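Local coordinates for protein D-glucosaminate-6-phosphate ammonia lyase (PDB 7LCE) that belongs to the L-seryl-tRNA selenium transferase family of pyridoxal-phosphate proteins and carries its cofactor on a modified lysine, at residues Q35-A40 and K248-G253; A103-M108 and E151-L156. All coordinates share one frame; numbering follows the deposited sequence.

Contact 1 (Q35-A40 and K248-G253); sequences QATARA and KENMVG
Ala-40 meets Glu-249 and Val-252 where helix 31-41 runs past the start of helix 248-262. Ala-40 CB lies 3.7 Å from Val-252 CG2 and 3.9 Å from the CA of Glu-249, close to the second helix's backbone. One turn earlier Ala-36 lies beside the other branch of the valine, Val-252 CG1, which comes within 3.9 Å of Ala-36 O. Thr-37 fills the flank. Its CG2, anti to the backbone N, reaches the CB of Glu-249 at 3.7 Å, while its hydroxyl is turned back to hydrogen-bond Val-33 O and passes 3.3 Å from Gly-253 CA.

The case illustrates helix packing through small residues: Ala-40 brings a methyl and Gly-253 a bare CA to the interface, and the axes pass 7.8 Å apart, roughly antiparallel (148°). In this PLP-dependent aminotransferase-like chain Met-251 and Lys-248 also touch Leu-50 of helix 47-62, and Ile-5 and Tyr-6 of the second subunit pack on Ala-36 and Val-252 respectively.

Polar groups frame this apolar seam. Lys-248 is bent at its last torsion (chi4 50°), and NZ donates a hydrogen bond to Ala-40 O (3.3 Å) from a position 18° off the carbonyl plane. Tyr-6 OH of the second subunit bonds the same oxygen. Glu-249 turns its carboxylate away from helix 31-41, and OE2 is hydrogen-bonded by Thr-219 OG1 of the second subunit.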
# COMPACT_ATOMS: atom_id res chain seq x y z
N GLN A 35 -22.13 27.75 -48.77
CA GLN A 35 -21.67 27.51 -50.14
C GLN A 35 -20.23 27.03 -50.15
O GLN A 35 -19.88 26.07 -50.85
CB GLN A 35 -21.80 28.79 -50.97
CG GLN A 35 -23.21 29.16 -51.38
CD GLN A 35 -23.24 30.37 -52.29
OE1 GLN A 35 -22.23 30.75 -52.88
NE2 GLN A 35 -24.41 30.99 -52.42
N ALA A 36 -19.37 27.68 -49.36
CA ALA A 36 -17.98 27.25 -49.26
C ALA A 36 -17.87 25.90 -48.57
O ALA A 36 -17.01 25.08 -48.93
CB ALA A 36 -17.17 28.30 -48.50
N THR A 37 -18.75 25.63 -47.60
CA THR A 37 -18.73 24.34 -46.92
C THR A 37 -19.14 23.22 -47.86
O THR A 37 -18.54 22.13 -47.84
CB THR A 37 -19.65 24.38 -45.70
OG1 THR A 37 -19.22 25.43 -44.81
CG2 THR A 37 -19.62 23.05 -44.95
N ALA A 38 -20.16 23.46 -48.69
CA ALA A 38 -20.61 22.43 -49.62
C ALA A 38 -19.55 22.12 -50.67
O ALA A 38 -19.32 20.95 -51.00
CB ALA A 38 -21.91 22.88 -50.30
N ARG A 39 -18.88 23.15 -51.19
CA ARG A 39 -17.80 22.90 -52.15
C ARG A 39 -16.66 22.14 -51.49
O ARG A 39 -16.03 21.29 -52.12
CB ARG A 39 -17.30 24.23 -52.74
CG ARG A 39 -18.35 24.94 -53.58
CD ARG A 39 -17.87 26.29 -54.10
NE ARG A 39 -16.65 26.18 -54.89
CZ ARG A 39 -15.52 26.82 -54.61
NH1 ARG A 39 -15.43 27.65 -53.58
NH2 ARG A 39 -14.46 26.62 -55.38
N ALA A 40 -16.40 22.42 -50.21
CA ALA A 40 -15.36 21.69 -49.50
C ALA A 40 -15.76 20.24 -49.27
O ALA A 40 -14.90 19.35 -49.29
CB ALA A 40 -15.06 22.37 -48.16
N LYS A 248 -13.28 18.16 -43.13
CA LYS A 248 -12.77 19.20 -44.02
C LYS A 248 -13.84 20.23 -44.35
O LYS A 248 -13.52 21.40 -44.60
CB LYS A 248 -12.23 18.57 -45.31
CG LYS A 248 -13.17 17.55 -45.94
CD LYS A 248 -12.60 17.01 -47.24
CE LYS A 248 -13.52 15.94 -47.84
NZ LYS A 248 -14.94 16.39 -47.91
N GLU A 249 -15.11 19.82 -44.35
CA GLU A 249 -16.17 20.75 -44.76
C GLU A 249 -16.35 21.86 -43.73
O GLU A 249 -16.49 23.03 -44.10
CB GLU A 249 -17.48 19.98 -44.99
CG GLU A 249 -18.18 19.43 -43.75
CD GLU A 249 -17.51 18.18 -43.20
OE1 GLU A 249 -16.61 17.63 -43.87
OE2 GLU A 249 -17.90 17.75 -42.09
N ASN A 250 -16.35 21.52 -42.44
CA ASN A 250 -16.52 22.53 -41.40
C ASN A 250 -15.22 23.25 -41.07
O ASN A 250 -15.27 24.38 -40.57
CB ASN A 250 -17.11 21.89 -40.14
CG ASN A 250 -18.59 21.58 -40.28
OD1 ASN A 250 -19.12 21.56 -41.39
ND2 ASN A 250 -19.26 21.35 -39.16
N MET A 251 -14.07 22.63 -41.32
CA MET A 251 -12.81 23.36 -41.24
C MET A 251 -12.82 24.54 -42.20
O MET A 251 -12.51 25.67 -41.82
CB MET A 251 -11.63 22.43 -41.55
CG MET A 251 -11.28 21.48 -40.42
SD MET A 251 -9.99 20.31 -40.90
CE MET A 251 -8.59 21.40 -41.10
N VAL A 252 -13.19 24.29 -43.46
CA VAL A 252 -13.30 25.37 -44.44
C VAL A 252 -14.42 26.33 -44.03
O VAL A 252 -14.30 27.55 -44.20
CB VAL A 252 -13.53 24.79 -45.84
CG1 VAL A 252 -13.80 25.90 -46.85
CG2 VAL A 252 -12.33 23.95 -46.27
N GLY A 253 -15.52 25.79 -43.50
CA GLY A 253 -16.63 26.64 -43.10
C GLY A 253 -16.25 27.66 -42.05
O GLY A 253 -16.67 28.82 -42.11

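Contact 2 (A103-M108 and E151-L156)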
# COMPACT_ATOMS: atom_id res chain seq x y z
N ALA A 103 2.90 14.94 -14.91
CA ALA A 103 2.43 16.23 -14.44
C ALA A 103 1.11 16.52 -15.13
O ALA A 103 1.08 16.81 -16.33
CB ALA A 103 3.46 17.31 -14.74
N ASN A 104 0.00 16.43 -14.39
CA ASN A 104 -1.33 16.50 -14.98
C ASN A 104 -2.27 17.46 -14.25
O ASN A 104 -3.46 17.50 -14.58
CB ASN A 104 -1.97 15.11 -15.04
CG ASN A 104 -1.97 14.41 -13.69
OD1 ASN A 104 -1.78 15.03 -12.65
ND2 ASN A 104 -2.19 13.10 -13.71
N GLU A 105 -1.79 18.19 -13.26
CA GLU A 105 -2.66 19.08 -12.50
C GLU A 105 -2.90 20.36 -13.28
O GLU A 105 -1.96 21.01 -13.75
CB GLU A 105 -2.07 19.38 -11.13
CG GLU A 105 -2.07 18.19 -10.19
CD GLU A 105 -1.47 18.50 -8.84
OE1 GLU A 105 -1.07 19.67 -8.61
OE2 GLU A 105 -1.38 17.58 -8.00
N VAL A 106 -4.18 20.73 -13.43
CA VAL A 106 -4.58 21.98 -14.07
C VAL A 106 -5.08 22.92 -12.98
O VAL A 106 -6.05 22.60 -12.28
CB VAL A 106 -5.66 21.75 -15.14
CG1 VAL A 106 -6.19 23.08 -15.65
CG2 VAL A 106 -5.11 20.92 -16.28
N VAL A 107 -4.43 24.06 -12.84
CA VAL A 107 -4.72 25.01 -11.77
C VAL A 107 -5.66 26.08 -12.30
O VAL A 107 -5.35 26.76 -13.29
CB VAL A 107 -3.42 25.63 -11.22
CG1 VAL A 107 -3.75 26.78 -10.29
CG2 VAL A 107 -2.60 24.58 -10.51
N MET A 108 -6.80 26.24 -11.64
CA MET A 108 -7.78 27.24 -12.04
C MET A 108 -8.48 27.79 -10.81
O MET A 108 -8.41 27.21 -9.72
CB MET A 108 -8.81 26.65 -13.01
CG MET A 108 -9.64 25.54 -12.42
SD MET A 108 -10.83 24.87 -13.60
CE MET A 108 -11.91 26.28 -13.85
N GLU A 151 5.45 20.63 -8.78
CA GLU A 151 6.06 19.86 -9.86
C GLU A 151 5.06 18.99 -10.61
O GLU A 151 5.37 18.52 -11.71
CB GLU A 151 7.19 18.99 -9.31
CG GLU A 151 6.74 17.85 -8.41
CD GLU A 151 6.45 18.31 -6.98
OE1 GLU A 151 6.67 19.50 -6.68
OE2 GLU A 151 6.01 17.47 -6.17
N LYS A 152 3.87 18.76 -10.05
CA LYS A 152 2.82 18.02 -10.73
C LYS A 152 1.92 18.90 -11.58
O LYS A 152 1.09 18.38 -12.33
CB LYS A 152 1.98 17.24 -9.71
CG LYS A 152 2.63 15.96 -9.22
CD LYS A 152 2.84 14.96 -10.34
CE LYS A 152 3.09 13.56 -9.80
NZ LYS A 152 3.38 12.57 -10.88
N THR A 153 2.04 20.22 -11.46
CA THR A 153 1.19 21.13 -12.22
C THR A 153 1.54 21.08 -13.70
O THR A 153 2.72 21.11 -14.07
CB THR A 153 1.34 22.56 -11.69
OG1 THR A 153 0.98 22.60 -10.30
CG2 THR A 153 0.42 23.50 -12.46
N ALA A 154 0.52 21.00 -14.55
CA ALA A 154 0.72 20.92 -15.99
C ALA A 154 0.32 22.18 -16.74
O ALA A 154 0.91 22.46 -17.79
CB ALA A 154 -0.06 19.74 -16.57
N ALA A 155 -0.65 22.94 -16.23
CA ALA A 155 -1.10 24.15 -16.91
C ALA A 155 -1.95 24.97 -15.95
O ALA A 155 -2.44 24.46 -14.93
CB ALA A 155 -1.90 23.83 -18.17
N LEU A 156 -2.12 26.24 -16.29
CA LEU A 156 -3.07 27.13 -15.63
C LEU A 156 -4.22 27.42 -16.57
O LEU A 156 -4.03 27.55 -17.78
CB LEU A 156 -2.40 28.45 -15.21
CG LEU A 156 -1.47 28.47 -14.00
CD1 LEU A 156 -0.15 27.77 -14.31
CD2 LEU A 156 -1.23 29.90 -13.53
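Glu-105 places CG beside its own backbone N (chi1 -70°), and chi2 (180°) carries CD onward in an extended chain. The side chain crosses that of Lys-152 at about a right angle; CD lies 3.8 Å from Lys-152 CB. In Thr-153 the methyl CG2 is anti to the backbone N and stands 3.8 Å from Val-107 CG2, while OG1 bonds Asn-150 N.

These residues join two neighbouring parallel strands, 105-109 and 153-159, in the seven-stranded mixed sheet, consistent with the central sheet of the large domain in PLP-dependent aminotransferase-like proteins. Strand 130-134 flanks the first strand on its far side, and helix 73-86 packs on the face bearing Val-106 and Ala-155.

The pairing is a worked example of a beta bulge. Glu-105 is matched with Thr-153, yet Val-106 is matched with Ala-155, leaving Ala-154 as the extra residue. At the bulge Glu-105 O takes two donors, Ala-154 N at 2.6 Å and, weakly, Ala-155 N at 3.4 Å. Regular parallel bonding lies before and after it: Glu-105 N donates to Lys-152 O at 3.0 Å, and Val-107 N donates to Ala-155 O at 2.9 Å.

In the fold
Contact 2 is nested in the chain between the two segments of contact 1, yet the two do not touch: their centres lie 37 Å apart and their nearest atoms about 24 Å. They illustrate two levels of organisation. Contact 2 stitches the central sheet and meets no other subunit, whereas contact 1 lies against a second copy of the protein. The cofactor-bearing Lys-213 also falls within the loop that contact 1 closes, and soon after it in sequence comes Thr-219 of the same chain, whose carbonyl oxygen accepts Asn-250 ND2. A calcium ion is modelled about 5 Å from the Glu-151 side chain and another about 8 Å from that of Val-252, too far for direct coordination.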